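Long-range contacts in chitinase (Jonesia denitrificans, PDB 5VG0), which forms the copper-dependent lytic polysaccharide monooxygenase domain of a larger chitinase that probably binds chitin and takes part in its degradation: residues E84-G89 with T119-W124; S66-T71 with T111-G116. All coordinates share one frame; numbering follows the deposited sequence.

Interaction 1: residues E84-G89 with T119-W124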
ATOM      1  N   GLU A  84       3.857   8.501  -1.243  1.00  7.66           N
ATOM      2  CA  GLU A  84       4.398   8.684   0.094  1.00  7.81           C
ATOM      3  C   GLU A  84       4.467   7.338   0.790  1.00  7.81           C
ATOM      4  O   GLU A  84       3.506   6.578   0.778  1.00 10.50           O
ATOM      5  CB  GLU A  84       3.523   9.630   0.913  1.00  8.89           C
ATOM      6  CG  GLU A  84       3.512  11.054   0.383  1.00 10.37           C
ATOM      7  CD  GLU A  84       2.541  11.923   1.131  1.00 11.68           C
ATOM      8  OE1 GLU A  84       1.342  11.612   1.116  1.00 12.23           O
ATOM      9  OE2 GLU A  84       3.000  12.904   1.754  1.00 15.68           O
ATOM     10  N   TYR A  85       5.602   7.056   1.400  1.00  7.29           N
ATOM     11  CA  TYR A  85       5.825   5.822   2.134  1.00  7.15           C
ATOM     12  C   TYR A  85       6.083   6.134   3.592  1.00  7.09           C
ATOM     13  O   TYR A  85       7.005   6.888   3.906  1.00  8.55           O
ATOM     14  CB  TYR A  85       6.989   5.038   1.540  1.00  8.26           C
ATOM     15  CG  TYR A  85       6.718   4.588   0.135  1.00  8.57           C
ATOM     16  CD1 TYR A  85       6.048   3.412  -0.105  1.00  8.84           C
ATOM     17  CD2 TYR A  85       7.077   5.345  -0.953  1.00  8.90           C
ATOM     18  CE1 TYR A  85       5.765   2.986  -1.374  1.00  9.65           C
ATOM     19  CE2 TYR A  85       6.798   4.907  -2.253  1.00  9.64           C
ATOM     20  CZ  TYR A  85       6.140   3.722  -2.452  1.00  9.50           C
ATOM     21  OH  TYR A  85       5.836   3.250  -3.701  1.00 11.52           O
ATOM     22  N   PHE A  86       5.265   5.557   4.450  1.00  7.58           N
ATOM     23  CA  PHE A  86       5.339   5.724   5.895  1.00  7.94           C
ATOM     24  C   PHE A  86       5.805   4.417   6.510  1.00  7.97           C
ATOM     25  O   PHE A  86       5.458   3.338   6.032  1.00  9.38           O
ATOM     26  CB  PHE A  86       3.954   6.051   6.483  1.00  8.83           C
ATOM     27  CG  PHE A  86       3.347   7.330   5.996  1.00  9.15           C
ATOM     28  CD1 PHE A  86       2.748   7.414   4.752  1.00 10.70           C
ATOM     29  CD2 PHE A  86       3.346   8.448   6.811  1.00 10.85           C
ATOM     30  CE1 PHE A  86       2.198   8.610   4.322  1.00 11.87           C
ATOM     31  CE2 PHE A  86       2.794   9.629   6.372  1.00 13.18           C
ATOM     32  CZ  PHE A  86       2.217   9.703   5.127  1.00 13.18           C
ATOM     33  N   VAL A  87       6.589   4.501   7.575  1.00  8.04           N
ATOM     34  CA  VAL A  87       6.963   3.339   8.364  1.00  8.25           C
ATOM     35  C   VAL A  87       6.360   3.542   9.742  1.00  8.54           C
ATOM     36  O   VAL A  87       6.673   4.521  10.425  1.00  9.68           O
ATOM     37  CB  VAL A  87       8.484   3.154   8.420  1.00 10.47           C
ATOM     38  CG1 VAL A  87       8.854   2.012   9.359  1.00 13.50           C
ATOM     39  CG2 VAL A  87       9.017   2.953   7.010  1.00 12.14           C
ATOM     40  N   ASP A  88       5.455   2.653  10.129  1.00  8.71           N
ATOM     41  CA  ASP A  88       4.758   2.748  11.411  1.00  9.54           C
ATOM     42  C   ASP A  88       4.154   4.138  11.616  1.00 11.28           C
ATOM     43  O   ASP A  88       4.199   4.697  12.706  1.00 13.49           O
ATOM     44  CB  ASP A  88       5.676   2.364  12.562  1.00 10.61           C
ATOM     45  CG  ASP A  88       6.323   1.020  12.369  1.00 10.67           C
ATOM     46  OD1 ASP A  88       5.685   0.081  11.851  1.00 11.86           O
ATOM     47  OD2 ASP A  88       7.496   0.912  12.767  1.00 13.18           O
ATOM     48  N   GLY A  89       3.600   4.717  10.554  1.00 10.97           N
ATOM     49  CA  GLY A  89       2.849   5.948  10.649  1.00 12.48           C
ATOM     50  C   GLY A  89       3.645   7.216  10.479  1.00 13.55           C
ATOM     51  O   GLY A  89       3.047   8.302  10.512  1.00 16.23           O
ATOM     52  N   THR A 119       5.154  -1.987   9.774  1.00  8.54           N
ATOM     53  CA  THR A 119       4.123  -1.865   8.752  1.00  8.89           C
ATOM     54  C   THR A 119       4.438  -0.643   7.902  1.00  8.69           C
ATOM     55  O   THR A 119       4.557   0.468   8.431  1.00 10.09           O
ATOM     56  CB  THR A 119       2.724  -1.767   9.350  1.00 11.27           C
ATOM     57  OG1 THR A 119       2.471  -2.966  10.104  1.00 13.15           O
ATOM     58  CG2 THR A 119       1.667  -1.640   8.265  1.00 13.37           C
ATOM     59  N   ILE A 120       4.602  -0.855   6.609  1.00  7.82           N
ATOM     60  CA  ILE A 120       4.794   0.234   5.657  1.00  7.53           C
ATOM     61  C   ILE A 120       3.431   0.613   5.108  1.00  7.43           C
ATOM     62  O   ILE A 120       2.684  -0.261   4.668  1.00  9.49           O
ATOM     63  CB  ILE A 120       5.714  -0.203   4.505  1.00  8.81           C
ATOM     64  CG1 ILE A 120       7.069  -0.666   5.028  1.00 12.03           C
ATOM     65  CG2 ILE A 120       5.872   0.922   3.487  1.00 10.42           C
ATOM     66  CD1 ILE A 120       7.947  -1.289   3.989  1.00 15.10           C
ATOM     67  N   LEU A 121       3.094   1.899   5.129  1.00  7.61           N
ATOM     68  CA  LEU A 121       1.916   2.409   4.438  1.00  7.56           C
ATOM     69  C   LEU A 121       2.378   3.170   3.208  1.00  7.60           C
ATOM     70  O   LEU A 121       3.187   4.097   3.316  1.00  9.45           O
ATOM     71  CB  LEU A 121       1.104   3.332   5.340  1.00  9.03           C
ATOM     72  CG  LEU A 121      -0.038   4.098   4.640  1.00 11.64           C
ATOM     73  CD1 LEU A 121      -1.125   3.148   4.176  1.00 13.89           C
ATOM     74  CD2 LEU A 121      -0.582   5.192   5.524  1.00 15.11           C
ATOM     75  N   ALA A 122       1.872   2.761   2.062  1.00  7.55           N
ATOM     76  CA  ALA A 122       2.078   3.462   0.810  1.00  8.11           C
ATOM     77  C   ALA A 122       0.805   4.222   0.496  1.00  7.75           C
ATOM     78  O   ALA A 122      -0.267   3.633   0.430  1.00 10.27           O
ATOM     79  CB  ALA A 122       2.423   2.484  -0.303  1.00  9.68           C
ATOM     80  N   ARG A 123       0.939   5.527   0.303  1.00  7.48           N
ATOM     81  CA  ARG A 123      -0.169   6.416  -0.005  1.00  8.09           C
ATOM     82  C   ARG A 123       0.093   7.017  -1.380  1.00  7.97           C
ATOM     83  O   ARG A 123       1.072   7.741  -1.565  1.00  9.33           O
ATOM     84  CB  ARG A 123      -0.270   7.479   1.079  1.00  9.80           C
ATOM     85  CG  ARG A 123      -1.475   8.343   1.005  1.00 11.06           C
ATOM     86  CD  ARG A 123      -1.671   9.074   2.339  1.00 11.37           C
ATOM     87  NE  ARG A 123      -0.765  10.200   2.480  1.00 10.63           N
ATOM     88  CZ  ARG A 123      -0.795  11.064   3.486  1.00 10.38           C
ATOM     89  NH1 ARG A 123      -1.633  10.899   4.499  1.00 11.82           N
ATOM     90  NH2 ARG A 123       0.021  12.103   3.485  1.00 10.80           N
ATOM     91  N   TRP A 124      -0.768   6.696  -2.323  1.00  7.28           N
ATOM     92  CA  TRP A 124      -0.670   7.172  -3.703  1.00  7.54           C
ATOM     93  C   TRP A 124      -1.643   8.332  -3.865  1.00  7.16           C
ATOM     94  O   TRP A 124      -2.859   8.134  -3.837  1.00  8.80           O
ATOM     95  CB  TRP A 124      -1.037   6.030  -4.652  1.00  7.84           C
ATOM     96  CG  TRP A 124      -1.203   6.421  -6.085  1.00  7.94           C
ATOM     97  CD1 TRP A 124      -0.694   7.507  -6.717  1.00  9.25           C
ATOM     98  CD2 TRP A 124      -1.936   5.687  -7.072  1.00  8.92           C
ATOM     99  NE1 TRP A 124      -1.077   7.505  -8.031  1.00 10.16           N
ATOM    100  CE2 TRP A 124      -1.837   6.395  -8.276  1.00  9.75           C
ATOM    101  CE3 TRP A 124      -2.661   4.502  -7.052  1.00  9.31           C
ATOM    102  CZ2 TRP A 124      -2.438   5.956  -9.456  1.00 11.02           C
ATOM    103  CZ3 TRP A 124      -3.256   4.070  -8.225  1.00 11.25           C
ATOM    104  CH2 TRP A 124      -3.144   4.794  -9.406  1.00 11.51           C
TER
HETATM  105  O   HOH W   1       2.777   2.959   8.418  1.00 15.94           O
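E84 OE1 takes two N-H groups from R123 in a side-on salt bridge converging on this single carboxylate oxygen: NH2 of R123 lies 2.8 Å and NE of R123 2.9 Å from E84 OE1. Both nitrogens approach on the syn side and from one face of the carboxylate, whose plane is turned 38° from the guanidinium; OE1 itself lies in the guanidinium plane. N125 ND2 adds a third donor to OE1. R123 reaches this position because its chain bends at chi3 (78°), which brings NE round to the glutamate. Over one face of the guanidinium, near its centre, sits F86 CZ, 3.6 Å from R123 NH2, with the ring and guanidinium planes 74° apart; the cation therefore meets the rim of the ring. An alanine at R123 would probably leave the E84 carboxylate without its cationic mate and open a gap beside F86 CZ. On the sheet face that carries E84, F86, L121 and R123, F86 CD1 touches L121 CD2 at 4.1 Å; on the opposite face of the sheet, Y85 CE1 packs on A122 CB at 3.5 Å.

The backbone evidence is antiparallel pairing: E84 with R123 and F86 with L121 each share two reciprocal bonds, F86 N to L121 O being 2.8 Å. D88 N donates to T119 O at 2.9 Å and D88 OD1 accepts from T119 N at 3.0 Å, so beyond the last strand pair these residues stay joined by a backbone bond and a side-chain bond, while D88 OD2 bonds H118 ND1. A water bridges G89 N and T119 O. Strand 118-126 is bonded to 80-87 on one edge and to 131-141 on the other, while strand 90-96 continues the mixed sheet beyond 80-87.

Interaction 2: residues S66-T71 with T111-G116; sequences STVDLT and TDLPTG
The connection that carries the chain from strand 105-110 of the three-stranded sheet to strand 118-126 of the mixed sheet folds here, through T111-L113, against S66-V68 at the start of strand 68-74. One hydrogen bond joins the two segments: L113 N donates to S66 O at 3.0 Å. It is nearly straight, with an N-H...O angle of 170°, and falls in the carbonyl plane on a lone pair. D112 N is also near that carbonyl but at a poor angle and is not bonded to it. The positive backbone angles of D112 (phi 59°, psi 39°) turn the chain in this short bend, while the CB of D112 is directed away from S66-T71.

The CB of L113 is directed toward 66-71. It lies 3.5 Å from S66 O, and L113 CD1 reaches V68 CG1 at 3.7 Å, the two side chains crossing at about a right angle. Further out, T67 and T111 lie side by side: T67 OG1 approaches T111 CB at 3.6 Å, and the two CG2 methyls of T67 and T111 are 3.9 Å apart.

The contact thus combines a directed backbone bond, which fixes where L113 sits relative to S66, with nonpolar contact from the leucine inward and two threonines at the surface; no salt bridge or side-chain hydrogen bond joins the segments.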
ATOM      1  N   SER A  66      16.848  -4.114   4.373  1.00  9.39           N
ATOM      2  CA  SER A  66      16.648  -2.708   4.716  1.00  9.25           C
ATOM      3  C   SER A  66      16.558  -1.812   3.496  1.00  8.77           C
ATOM      4  O   SER A  66      16.080  -0.682   3.605  1.00 10.09           O
ATOM      5  CB  SER A  66      17.738  -2.205   5.650  1.00 10.04           C
ATOM      6  OG  SER A  66      19.008  -2.295   5.040  1.00 10.35           O
ATOM      7  N   THR A  67      17.030  -2.289   2.348  1.00  9.15           N
ATOM      8  CA  THR A  67      16.777  -1.679   1.048  1.00  9.94           C
ATOM      9  C   THR A  67      15.991  -2.701   0.241  1.00 10.22           C
ATOM     10  O   THR A  67      16.382  -3.875   0.164  1.00 12.42           O
ATOM     11  CB  THR A  67      18.094  -1.317   0.353  1.00 11.14           C
ATOM     12  OG1 THR A  67      18.672  -0.207   1.032  1.00 12.30           O
ATOM     13  CG2 THR A  67      17.876  -0.929  -1.090  1.00 12.69           C
ATOM     14  N   VAL A  68      14.868  -2.275  -0.325  1.00  9.79           N
ATOM     15  CA  VAL A  68      13.940  -3.189  -0.979  1.00 10.32           C
ATOM     16  C   VAL A  68      13.293  -2.481  -2.154  1.00  9.70           C
ATOM     17  O   VAL A  68      13.007  -1.284  -2.089  1.00 10.97           O
ATOM     18  CB  VAL A  68      12.881  -3.686   0.035  1.00 12.92           C
ATOM     19  CG1 VAL A  68      12.010  -2.546   0.540  1.00 15.07           C
ATOM     20  CG2 VAL A  68      12.028  -4.801  -0.566  1.00 14.94           C
ATOM     21  N   ASP A  69      13.043  -3.238  -3.219  1.00 10.93           N
ATOM     22  CA  ASP A  69      12.274  -2.753  -4.351  1.00 11.28           C
ATOM     23  C   ASP A  69      10.815  -3.110  -4.116  1.00 11.26           C
ATOM     24  O   ASP A  69      10.481  -4.270  -3.857  1.00 15.31           O
ATOM     25  CB  ASP A  69      12.751  -3.396  -5.653  1.00 14.63           C
ATOM     26  CG  ASP A  69      14.102  -2.892  -6.106  1.00 19.34           C
ATOM     27  OD1 ASP A  69      14.607  -1.900  -5.559  1.00 18.46           O
ATOM     28  OD2 ASP A  69      14.654  -3.499  -7.046  1.00 25.34           O
ATOM     29  N   LEU A  70       9.951  -2.120  -4.240  1.00 10.29           N
ATOM     30  CA  LEU A  70       8.520  -2.261  -4.043  1.00 10.42           C
ATOM     31  C   LEU A  70       7.826  -2.004  -5.374  1.00  9.87           C
ATOM     32  O   LEU A  70       8.105  -1.004  -6.034  1.00 11.21           O
ATOM     33  CB  LEU A  70       8.125  -1.242  -2.996  1.00 12.49           C
ATOM     34  CG  LEU A  70       6.689  -1.220  -2.579  1.00 14.23           C
ATOM     35  CD1 LEU A  70       6.639  -0.765  -1.129  1.00 16.69           C
ATOM     36  CD2 LEU A  70       5.903  -0.294  -3.459  1.00 14.74           C
ATOM     37  N   THR A  71       6.921  -2.895  -5.756  1.00  9.65           N
ATOM     38  CA  THR A  71       6.280  -2.861  -7.063  1.00  9.34           C
ATOM     39  C   THR A  71       4.777  -2.669  -6.933  1.00  8.97           C
ATOM     40  O   THR A  71       4.113  -3.366  -6.156  1.00 10.33           O
ATOM     41  CB  THR A  71       6.583  -4.126  -7.862  1.00 11.79           C
ATOM     42  OG1 THR A  71       7.992  -4.176  -8.105  1.00 14.28           O
ATOM     43  CG2 THR A  71       5.841  -4.124  -9.201  1.00 13.93           C
ATOM     44  N   THR A 111      14.940   2.649   1.054  1.00  8.92           N
ATOM     45  CA  THR A 111      16.211   2.388   1.719  1.00  9.08           C
ATOM     46  C   THR A 111      16.109   2.770   3.190  1.00  9.02           C
ATOM     47  O   THR A 111      15.197   3.482   3.610  1.00 10.10           O
ATOM     48  CB  THR A 111      17.410   3.141   1.085  1.00 11.26           C
ATOM     49  OG1 THR A 111      17.344   4.529   1.405  1.00 14.07           O
ATOM     50  CG2 THR A 111      17.478   2.923  -0.402  1.00 12.52           C
ATOM     51  N   ASP A 112      17.065   2.292   3.980  1.00  8.36           N
ATOM     52  CA  ASP A 112      17.169   2.687   5.385  1.00  8.37           C
ATOM     53  C   ASP A 112      15.904   2.332   6.158  1.00  8.72           C
ATOM     54  O   ASP A 112      15.470   3.074   7.038  1.00 10.01           O
ATOM     55  CB  ASP A 112      17.513   4.177   5.531  1.00  8.83           C
ATOM     56  CG  ASP A 112      17.824   4.583   6.946  1.00  9.13           C
ATOM     57  OD1 ASP A 112      18.363   3.770   7.717  1.00  9.95           O
ATOM     58  OD2 ASP A 112      17.553   5.748   7.280  1.00 11.33           O
ATOM     59  N   LEU A 113      15.332   1.169   5.868  1.00  9.48           N
ATOM     60  CA  LEU A 113      14.215   0.690   6.675  1.00  9.54           C
ATOM     61  C   LEU A 113      14.734   0.127   7.998  1.00 10.39           C
ATOM     62  O   LEU A 113      15.742  -0.577   8.017  1.00 11.43           O
ATOM     63  CB  LEU A 113      13.449  -0.394   5.935  1.00 10.09           C
ATOM     64  CG  LEU A 113      12.746   0.070   4.666  1.00 11.78           C
ATOM     65  CD1 LEU A 113      12.179  -1.109   3.916  1.00 14.00           C
ATOM     66  CD2 LEU A 113      11.660   1.065   4.956  1.00 13.81           C
ATOM     67  N   PRO A 114      14.068   0.427   9.108  1.00 10.52           N
ATOM     68  CA  PRO A 114      14.525  -0.078  10.403  1.00 11.12           C
ATOM     69  C   PRO A 114      14.331  -1.579  10.498  1.00 10.67           C
ATOM     70  O   PRO A 114      13.383  -2.143   9.951  1.00 11.74           O
ATOM     71  CB  PRO A 114      13.631   0.663  11.397  1.00 12.09           C
ATOM     72  CG  PRO A 114      12.372   0.920  10.623  1.00 12.51           C
ATOM     73  CD  PRO A 114      12.818   1.198   9.221  1.00 12.00           C
ATOM     74  N   THR A 115      15.228  -2.231  11.228  1.00 11.57           N
ATOM     75  CA  THR A 115      15.118  -3.676  11.382  1.00 11.94           C
ATOM     76  C   THR A 115      13.962  -4.035  12.310  1.00 11.46           C
ATOM     77  O   THR A 115      13.502  -3.223  13.117  1.00 12.61           O
ATOM     78  CB  THR A 115      16.428  -4.305  11.881  1.00 14.11           C
ATOM     79  OG1 THR A 115      16.761  -3.801  13.175  1.00 14.00           O
ATOM     80  CG2 THR A 115      17.582  -4.029  10.919  1.00 15.51           C
ATOM     81  N   GLY A 116      13.513  -5.278  12.193  1.00 11.88           N
ATOM     82  CA  GLY A 116      12.413  -5.781  12.994  1.00 12.17           C
ATOM     83  C   GLY A 116      11.097  -5.738  12.248  1.00 10.99           C
ATOM     84  O   GLY A 116      11.029  -5.572  11.036  1.00 11.61           O
TER

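In the fold
The centres of the two interactions are 12 Å apart, and their segments alternate along the chain: 66-71, 84-89, 111-116, 119-124. Interaction 1 holds neighbouring strands within the mixed sheet, whereas interaction 2 ties the connection between the sheets to the start of strand 68-74 of the three-stranded sheet. The two sheets face each other in the beta-sandwich core, where Y85 OH lies 3.6 Å from L70 CD2. The connection itself packs on the end of strand 80-87, with V87 CG2 lying 3.8 Å from L113 CD2. Both interactions belong to the monooxygenase domain and lie away from the copper site.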